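PDB 6NBO: N-isopropylammelide isopropylaminohydrolase from Burkholderia multivorans ATCC 17616, which belongs to the amidohydrolase family, enzymes built on a TIM-barrel-like fold, and carries zinc ions in the model. Local coordinates for residues V127-D130 with G134-H137; R136-V141 with A175-A180; N329-R332 with E338-L341. One frame throughout, in Å; residues are numbered along the deposited sequence.

Contact 1 (V127-D130 with G134-H137); sequences VDVD and GLRH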
loop_
_atom_site.group_PDB
_atom_site.type_symbol
_atom_site.label_atom_id
_atom_site.label_comp_id
_atom_site.label_asym_id
_atom_site.label_seq_id
_atom_site.Cartn_x
_atom_site.Cartn_y
_atom_site.Cartn_z
ATOM N N VAL A 127 11.463 -1.482 -0.623
ATOM C CA VAL A 127 12.667 -0.959 -1.265
ATOM C C VAL A 127 13.724 -2.046 -1.183
ATOM O O VAL A 127 13.943 -2.612 -0.110
ATOM C CB VAL A 127 13.174 0.332 -0.593
ATOM C CG1 VAL A 127 14.465 0.797 -1.263
ATOM C CG2 VAL A 127 12.108 1.424 -0.654
ATOM N N ASP A 128 14.375 -2.341 -2.302
ATOM C CA ASP A 128 15.349 -3.429 -2.309
ATOM C C ASP A 128 16.541 -3.056 -1.441
ATOM O O ASP A 128 17.108 -1.971 -1.584
ATOM C CB ASP A 128 15.809 -3.727 -3.732
ATOM C CG ASP A 128 14.707 -4.326 -4.592
ATOM O OD1 ASP A 128 13.618 -4.631 -4.074
ATOM O OD2 ASP A 128 14.938 -4.494 -5.801
ATOM N N VAL A 129 16.908 -3.946 -0.526
ATOM C CA VAL A 129 18.081 -3.774 0.326
ATOM C C VAL A 129 18.865 -5.075 0.216
ATOM O O VAL A 129 18.375 -6.129 0.628
ATOM C CB VAL A 129 17.705 -3.472 1.785
ATOM C CG1 VAL A 129 18.948 -3.473 2.697
ATOM C CG2 VAL A 129 16.971 -2.139 1.892
ATOM N N ASP A 130 20.062 -5.016 -0.367
ATOM C CA ASP A 130 20.810 -6.235 -0.661
ATOM C C ASP A 130 22.285 -5.882 -0.806
ATOM O O ASP A 130 22.655 -4.712 -0.863
ATOM C CB ASP A 130 20.293 -6.904 -1.936
ATOM C CG ASP A 130 20.288 -5.951 -3.131
ATOM O OD1 ASP A 130 21.347 -5.352 -3.428
ATOM O OD2 ASP A 130 19.223 -5.806 -3.775
ATOM N N GLY A 134 23.713 -2.289 -1.475
ATOM C CA GLY A 134 23.778 -1.680 -0.160
ATOM C C GLY A 134 22.487 -0.949 0.148
ATOM O O GLY A 134 21.387 -1.405 -0.185
ATOM N N LEU A 135 22.613 0.202 0.798
ATOM C CA LEU A 135 21.460 1.042 1.102
ATOM C C LEU A 135 21.179 2.084 0.016
ATOM O O LEU A 135 20.442 3.040 0.270
ATOM C CB LEU A 135 21.664 1.746 2.448
ATOM C CG LEU A 135 21.939 0.845 3.663
ATOM C CD1 LEU A 135 22.006 1.667 4.956
ATOM C CD2 LEU A 135 20.904 -0.264 3.773
ATOM N N ARG A 136 21.749 1.929 -1.183
ATOM C CA ARG A 136 21.616 2.994 -2.176
ATOM C C ARG A 136 20.159 3.227 -2.562
ATOM O O ARG A 136 19.723 4.379 -2.677
ATOM C CB ARG A 136 22.451 2.696 -3.422
ATOM C CG ARG A 136 22.152 3.703 -4.529
ATOM C CD ARG A 136 23.272 3.849 -5.521
ATOM N NE ARG A 136 23.899 2.584 -5.883
ATOM C CZ ARG A 136 23.355 1.667 -6.679
ATOM N NH1 ARG A 136 24.034 0.560 -6.965
ATOM N NH2 ARG A 136 22.137 1.847 -7.178
ATOM N N HIS A 137 19.394 2.154 -2.791
ATOM C CA HIS A 137 17.984 2.340 -3.130
ATOM C C HIS A 137 17.223 2.951 -1.962
ATOM O O HIS A 137 16.367 3.822 -2.155
ATOM C CB HIS A 137 17.337 1.011 -3.531
ATOM C CG HIS A 137 18.069 0.271 -4.609
ATOM N ND1 HIS A 137 18.404 0.843 -5.818
ATOM C CD2 HIS A 137 18.523 -1.005 -4.659
ATOM C CE1 HIS A 137 19.038 -0.047 -6.563
ATOM N NE2 HIS A 137 19.123 -1.176 -5.884
HETATM O O HOH W 1 19.005 -0.140 -0.838
HETATM O O HOH W 2 19.636 -4.180 -5.952
#
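His137 reaches back from the first turn of its helix to the strand end at Val127 and Asp128. Its CB lies 3.7 Å from Val127 CG1 and also touches the carbonyl oxygen of Asp128. CG comes next and is likewise near Asp128 O. It is anti to the carbonyl carbon of His137 (chi1 -53°), which turns the ring toward the strand end. CD2 comes 3.5 Å from Asp128 O, which sits at the ring edge and in its plane, and the same CD2 packs on Asp128 CB. At the tip, NE2 is 3.0 Å from water 2. This water also lies in the ring plane and donates to Asp130 OD2 at 2.7 Å, so the imidazole and the carboxylate are joined through one water.

Water 1 bridges the two backbones: it donates to Asp128 O and to Gly134 O, at 2.7 and 2.8 Å. The backbone closes directly where Gly134 N gives a hydrogen bond to Asp130 O, 2.7 Å long but bent at the hydrogen (137°). Asp130 OD1 accepts from Ala133 N within the same loop. On the apolar side Val129 CG1 meets Leu135 CD2 at 3.9 Å.

Asp128 OD2 forms salt bridges to Arg97 and Lys70. Leu135 is the N-cap residue of helix 136-147. The contact lies at the turn between strand 120-128 and helix 136-147, in a beta-alpha-beta unit that continues to strand 153-159. Strand 153-159 lies beside Val127 and Val129, helix 170-180 packs on Val129 and Leu135, and helix 89-97 touches Asp128 and His137.

Contact 2 (R136-V141 with A175-A180); sequences RHLHRV and ADALAA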
loop_
_atom_site.group_PDB
_atom_site.type_symbol
_atom_site.label_atom_id
_atom_site.label_comp_id
_atom_site.label_asym_id
_atom_site.label_seq_id
_atom_site.Cartn_x
_atom_site.Cartn_y
_atom_site.Cartn_z
ATOM N N ARG A 136 21.749 1.929 -1.183
ATOM C CA ARG A 136 21.616 2.994 -2.176
ATOM C C ARG A 136 20.159 3.227 -2.562
ATOM O O ARG A 136 19.723 4.379 -2.677
ATOM C CB ARG A 136 22.451 2.696 -3.422
ATOM C CG ARG A 136 22.152 3.703 -4.529
ATOM C CD ARG A 136 23.272 3.849 -5.521
ATOM N NE ARG A 136 23.899 2.584 -5.883
ATOM C CZ ARG A 136 23.355 1.667 -6.679
ATOM N NH1 ARG A 136 24.034 0.560 -6.965
ATOM N NH2 ARG A 136 22.137 1.847 -7.178
ATOM N N HIS A 137 19.394 2.154 -2.791
ATOM C CA HIS A 137 17.984 2.340 -3.130
ATOM C C HIS A 137 17.223 2.951 -1.962
ATOM O O HIS A 137 16.367 3.822 -2.155
ATOM C CB HIS A 137 17.337 1.011 -3.531
ATOM C CG HIS A 137 18.069 0.271 -4.609
ATOM N ND1 HIS A 137 18.404 0.843 -5.818
ATOM C CD2 HIS A 137 18.523 -1.005 -4.659
ATOM C CE1 HIS A 137 19.038 -0.047 -6.563
ATOM N NE2 HIS A 137 19.123 -1.176 -5.884
ATOM N N LEU A 138 17.502 2.486 -0.744
ATOM C CA LEU A 138 16.874 3.068 0.438
ATOM C C LEU A 138 17.135 4.568 0.522
ATOM O O LEU A 138 16.207 5.359 0.731
ATOM C CB LEU A 138 17.383 2.363 1.695
ATOM C CG LEU A 138 16.824 2.951 2.987
ATOM C CD1 LEU A 138 15.294 2.806 3.001
ATOM C CD2 LEU A 138 17.467 2.272 4.204
ATOM N N HIS A 139 18.395 4.981 0.370
ATOM C CA HIS A 139 18.719 6.404 0.464
ATOM C C HIS A 139 17.965 7.224 -0.580
ATOM O O HIS A 139 17.524 8.343 -0.295
ATOM C CB HIS A 139 20.230 6.624 0.326
ATOM C CG HIS A 139 21.018 6.188 1.528
ATOM N ND1 HIS A 139 20.628 6.472 2.819
ATOM C CD2 HIS A 139 22.173 5.486 1.632
ATOM C CE1 HIS A 139 21.501 5.956 3.668
ATOM N NE2 HIS A 139 22.449 5.355 2.972
ATOM N N ARG A 140 17.808 6.690 -1.798
ATOM C CA ARG A 140 17.072 7.431 -2.824
ATOM C C ARG A 140 15.597 7.578 -2.465
ATOM O O ARG A 140 15.009 8.650 -2.652
ATOM C CB ARG A 140 17.225 6.753 -4.188
ATOM C CG ARG A 140 18.674 6.646 -4.700
ATOM C CD ARG A 140 19.313 8.003 -4.999
ATOM N NE ARG A 140 19.664 8.760 -3.797
ATOM C CZ ARG A 140 20.816 8.653 -3.139
ATOM N NH1 ARG A 140 21.024 9.389 -2.052
ATOM N NH2 ARG A 140 21.756 7.815 -3.561
ATOM N N VAL A 141 14.978 6.512 -1.955
ATOM C CA VAL A 141 13.577 6.617 -1.557
ATOM C C VAL A 141 13.431 7.496 -0.321
ATOM O O VAL A 141 12.447 8.241 -0.199
ATOM C CB VAL A 141 12.984 5.210 -1.342
ATOM C CG1 VAL A 141 11.540 5.306 -0.833
ATOM C CG2 VAL A 141 13.037 4.430 -2.656
ATOM N N ALA A 175 19.543 -4.586 9.241
ATOM C CA ALA A 175 19.579 -3.824 10.484
ATOM C C ALA A 175 19.975 -2.377 10.218
ATOM O O ALA A 175 19.368 -1.443 10.757
ATOM C CB ALA A 175 20.546 -4.478 11.473
ATOM N N ASP A 176 21.009 -2.174 9.396
ATOM C CA ASP A 176 21.406 -0.818 9.018
ATOM C C ASP A 176 20.262 -0.075 8.342
ATOM O O ASP A 176 20.105 1.135 8.531
ATOM C CB ASP A 176 22.615 -0.853 8.083
ATOM C CG ASP A 176 23.865 -1.329 8.774
ATOM O OD1 ASP A 176 23.854 -1.430 10.021
ATOM O OD2 ASP A 176 24.853 -1.605 8.068
ATOM N N ALA A 177 19.459 -0.781 7.539
ATOM C CA ALA A 177 18.352 -0.130 6.849
ATOM C C ALA A 177 17.322 0.385 7.845
ATOM O O ALA A 177 16.824 1.510 7.718
ATOM C CB ALA A 177 17.697 -1.102 5.860
ATOM N N LEU A 178 16.960 -0.443 8.827
ATOM C CA LEU A 178 16.036 0.014 9.863
ATOM C C LEU A 178 16.610 1.206 10.613
ATOM O O LEU A 178 15.912 2.201 10.846
ATOM C CB LEU A 178 15.723 -1.127 10.830
ATOM C CG LEU A 178 15.091 -2.363 10.199
ATOM C CD1 LEU A 178 14.804 -3.410 11.265
ATOM C CD2 LEU A 178 13.823 -2.007 9.441
ATOM N N ALA A 179 17.888 1.135 10.982
ATOM C CA ALA A 179 18.519 2.260 11.664
ATOM C C ALA A 179 18.508 3.515 10.805
ATOM O O ALA A 179 18.423 4.629 11.335
ATOM C CB ALA A 179 19.951 1.905 12.050
ATOM N N ALA A 180 18.597 3.364 9.488
ATOM C CA ALA A 180 18.695 4.525 8.613
ATOM C C ALA A 180 17.344 5.136 8.278
ATOM O O ALA A 180 17.309 6.210 7.673
ATOM C CB ALA A 180 19.406 4.151 7.309
#
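This is an apolar helix-helix contact between two neighbouring helices of the TIM-barrel-like fold. Helix 136-147 follows strand 120-128, and helix 170-180 follows strand 153-159. No hydrogen bond crosses between the two segments. The contact is small, with 124 Å² buried on both sides together. Leu138 gives most of the first helix's share, with a little from His139.

Leu138 points toward the second helix. Its CG is anti to the backbone N (chi1 177°), and this carries CD2 out to the groove between Ala177 and Ala180. These two alanines are three residues apart and so lie on the same side of their helix. Their short side chains are consistent with the close approach of the backbones, with the CA atoms of Leu138 and Ala177 7.3 Å apart. Leu138 also packs on Ile156 and Ala177 on Ala158, so strand 153-159 lies beneath both helices. Farther round helix 170-180, Leu178 points away from Leu138 and packs on helix 197-211.

The touching is done by one methyl. Leu138 CD2 lies 3.8 Å from Ala177 CB and 4.1 Å from Ala180 CB, and it also rests 3.7 Å from the carbonyl oxygen Ala177 O.

Contact 3 (N329-R332 with E338-L341); sequences NDFR and EVAL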
loop_
_atom_site.group_PDB
_atom_site.type_symbol
_atom_site.label_atom_id
_atom_site.label_comp_id
_atom_site.label_asym_id
_atom_site.label_seq_id
_atom_site.Cartn_x
_atom_site.Cartn_y
_atom_site.Cartn_z
ATOM N N ASN A 329 -12.018 -10.814 -7.948
ATOM C CA ASN A 329 -12.861 -11.515 -6.991
ATOM C C ASN A 329 -14.282 -11.719 -7.500
ATOM O O ASN A 329 -15.145 -12.159 -6.731
ATOM C CB ASN A 329 -12.865 -10.759 -5.660
ATOM C CG ASN A 329 -11.615 -11.029 -4.839
ATOM O OD1 ASN A 329 -11.624 -11.873 -3.952
ATOM N ND2 ASN A 329 -10.525 -10.320 -5.142
ATOM N N ASP A 330 -14.533 -11.425 -8.781
ATOM C CA ASP A 330 -15.832 -11.642 -9.424
ATOM C C ASP A 330 -16.929 -10.814 -8.759
ATOM O O ASP A 330 -18.088 -11.226 -8.700
ATOM C CB ASP A 330 -16.205 -13.132 -9.435
ATOM C CG ASP A 330 -17.157 -13.490 -10.566
ATOM O OD1 ASP A 330 -17.361 -12.655 -11.472
ATOM O OD2 ASP A 330 -17.701 -14.611 -10.545
ATOM N N PHE A 331 -16.572 -9.647 -8.233
ATOM C CA PHE A 331 -17.567 -8.765 -7.633
ATOM C C PHE A 331 -18.458 -8.160 -8.715
ATOM O O PHE A 331 -17.980 -7.755 -9.776
ATOM C CB PHE A 331 -16.882 -7.640 -6.851
ATOM C CG PHE A 331 -16.215 -8.081 -5.561
ATOM C CD1 PHE A 331 -16.350 -9.375 -5.082
ATOM C CD2 PHE A 331 -15.468 -7.173 -4.824
ATOM C CE1 PHE A 331 -15.730 -9.757 -3.896
ATOM C CE2 PHE A 331 -14.850 -7.540 -3.634
ATOM C CZ PHE A 331 -14.988 -8.843 -3.169
ATOM N N ARG A 332 -19.767 -8.095 -8.444
ATOM C CA ARG A 332 -20.684 -7.417 -9.353
ATOM C C ARG A 332 -21.572 -6.446 -8.588
ATOM O O ARG A 332 -21.951 -5.396 -9.116
ATOM C CB ARG A 332 -21.563 -8.415 -10.116
ATOM C CG ARG A 332 -20.826 -9.549 -10.807
ATOM C CD ARG A 332 -20.456 -9.221 -12.250
ATOM N NE ARG A 332 -19.798 -10.355 -12.901
ATOM C CZ ARG A 332 -20.289 -11.027 -13.939
ATOM N NH1 ARG A 332 -21.448 -10.675 -14.481
ATOM N NH2 ARG A 332 -19.610 -12.049 -14.446
ATOM N N GLU A 338 -17.840 -1.735 -3.083
ATOM C CA GLU A 338 -17.428 -0.913 -1.951
ATOM C C GLU A 338 -16.471 -1.669 -1.040
ATOM O O GLU A 338 -15.609 -1.051 -0.405
ATOM C CB GLU A 338 -18.666 -0.426 -1.184
ATOM C CG GLU A 338 -19.501 0.541 -2.023
ATOM C CD GLU A 338 -20.723 1.061 -1.284
ATOM O OE1 GLU A 338 -20.695 1.093 -0.040
ATOM O OE2 GLU A 338 -21.705 1.438 -1.956
ATOM N N VAL A 339 -16.598 -3.000 -0.971
ATOM C CA VAL A 339 -15.603 -3.790 -0.253
ATOM C C VAL A 339 -14.249 -3.664 -0.933
ATOM O O VAL A 339 -13.211 -3.539 -0.273
ATOM C CB VAL A 339 -16.044 -5.261 -0.151
ATOM C CG1 VAL A 339 -14.884 -6.117 0.354
ATOM C CG2 VAL A 339 -17.249 -5.389 0.759
ATOM N N ALA A 340 -14.234 -3.688 -2.268
ATOM C CA ALA A 340 -12.968 -3.510 -2.970
ATOM C C ALA A 340 -12.407 -2.115 -2.729
ATOM O O ALA A 340 -11.199 -1.954 -2.510
ATOM C CB ALA A 340 -13.147 -3.776 -4.470
ATOM N N LEU A 341 -13.270 -1.098 -2.727
ATOM C CA LEU A 341 -12.804 0.260 -2.437
ATOM C C LEU A 341 -12.241 0.367 -1.021
ATOM O O LEU A 341 -11.275 1.105 -0.779
ATOM C CB LEU A 341 -13.949 1.256 -2.641
ATOM C CG LEU A 341 -13.653 2.740 -2.371
ATOM C CD1 LEU A 341 -12.580 3.243 -3.336
ATOM C CD2 LEU A 341 -14.930 3.569 -2.506
#
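A Schellman motif ends helix 318-328, and the residue that follows its turn, Phe331, packs on the next helix, 334-342. Asp330 is the C-prime residue, with positive phi. Phe331 N bonds to Ala326 O and Asp330 N to Met327 O.

The CB of Phe331 points toward helix 334-342, and the ring follows. CG is anti to the carbonyl carbon (chi1 -71°), which brings the CD2-CE2 side of the ring to Ala340 and Val339. CD2 lies 4.1 Å from Ala340 CB, a methyl that sits at the ring edge and near its plane. CE2 is 4.2 Å from Val339 CG1, which approaches obliquely. One face of the ring takes Asn329 CB, 3.5 Å above the plane and offset toward the rim. The amide of Asn329 is held in turn by Val289 N and Ile325 O.

The contact is wholly apolar between the segments and buries 97 Å². Phe331 also touches Val289 and Leu290, Ala326, and Ala336 and Leu337. It packs among helices 289-295, 318-328 and 334-342. Its contact with Ala326, the residue whose carbonyl its own N bonds, is the apolar contact typical of the Schellman motif.

Contacts 1 and 2 adjoin, with centres 6 Å apart, and both use helix 136-147. Contact 1 holds its start to the preceding strand, and contact 2 holds its first turns to helix 170-180. They touch through Val127 on Leu138 and Leu135 on Ala177. Contact 3 lies on the opposite side of the chain's centre, about 23 Å away between nearest atoms, and joins other helices. All three are mainly buried, though Gly134, Leu135, Ala180 and Val339 are partly exposed. Their chemistry differs: contact 1, where the Asp128 side chain is about 8 Å from a zinc ion, mixes waters, a backbone bond and apolar packing, while contacts 2 and 3 are apolar, one aliphatic and one centred on an aromatic ring.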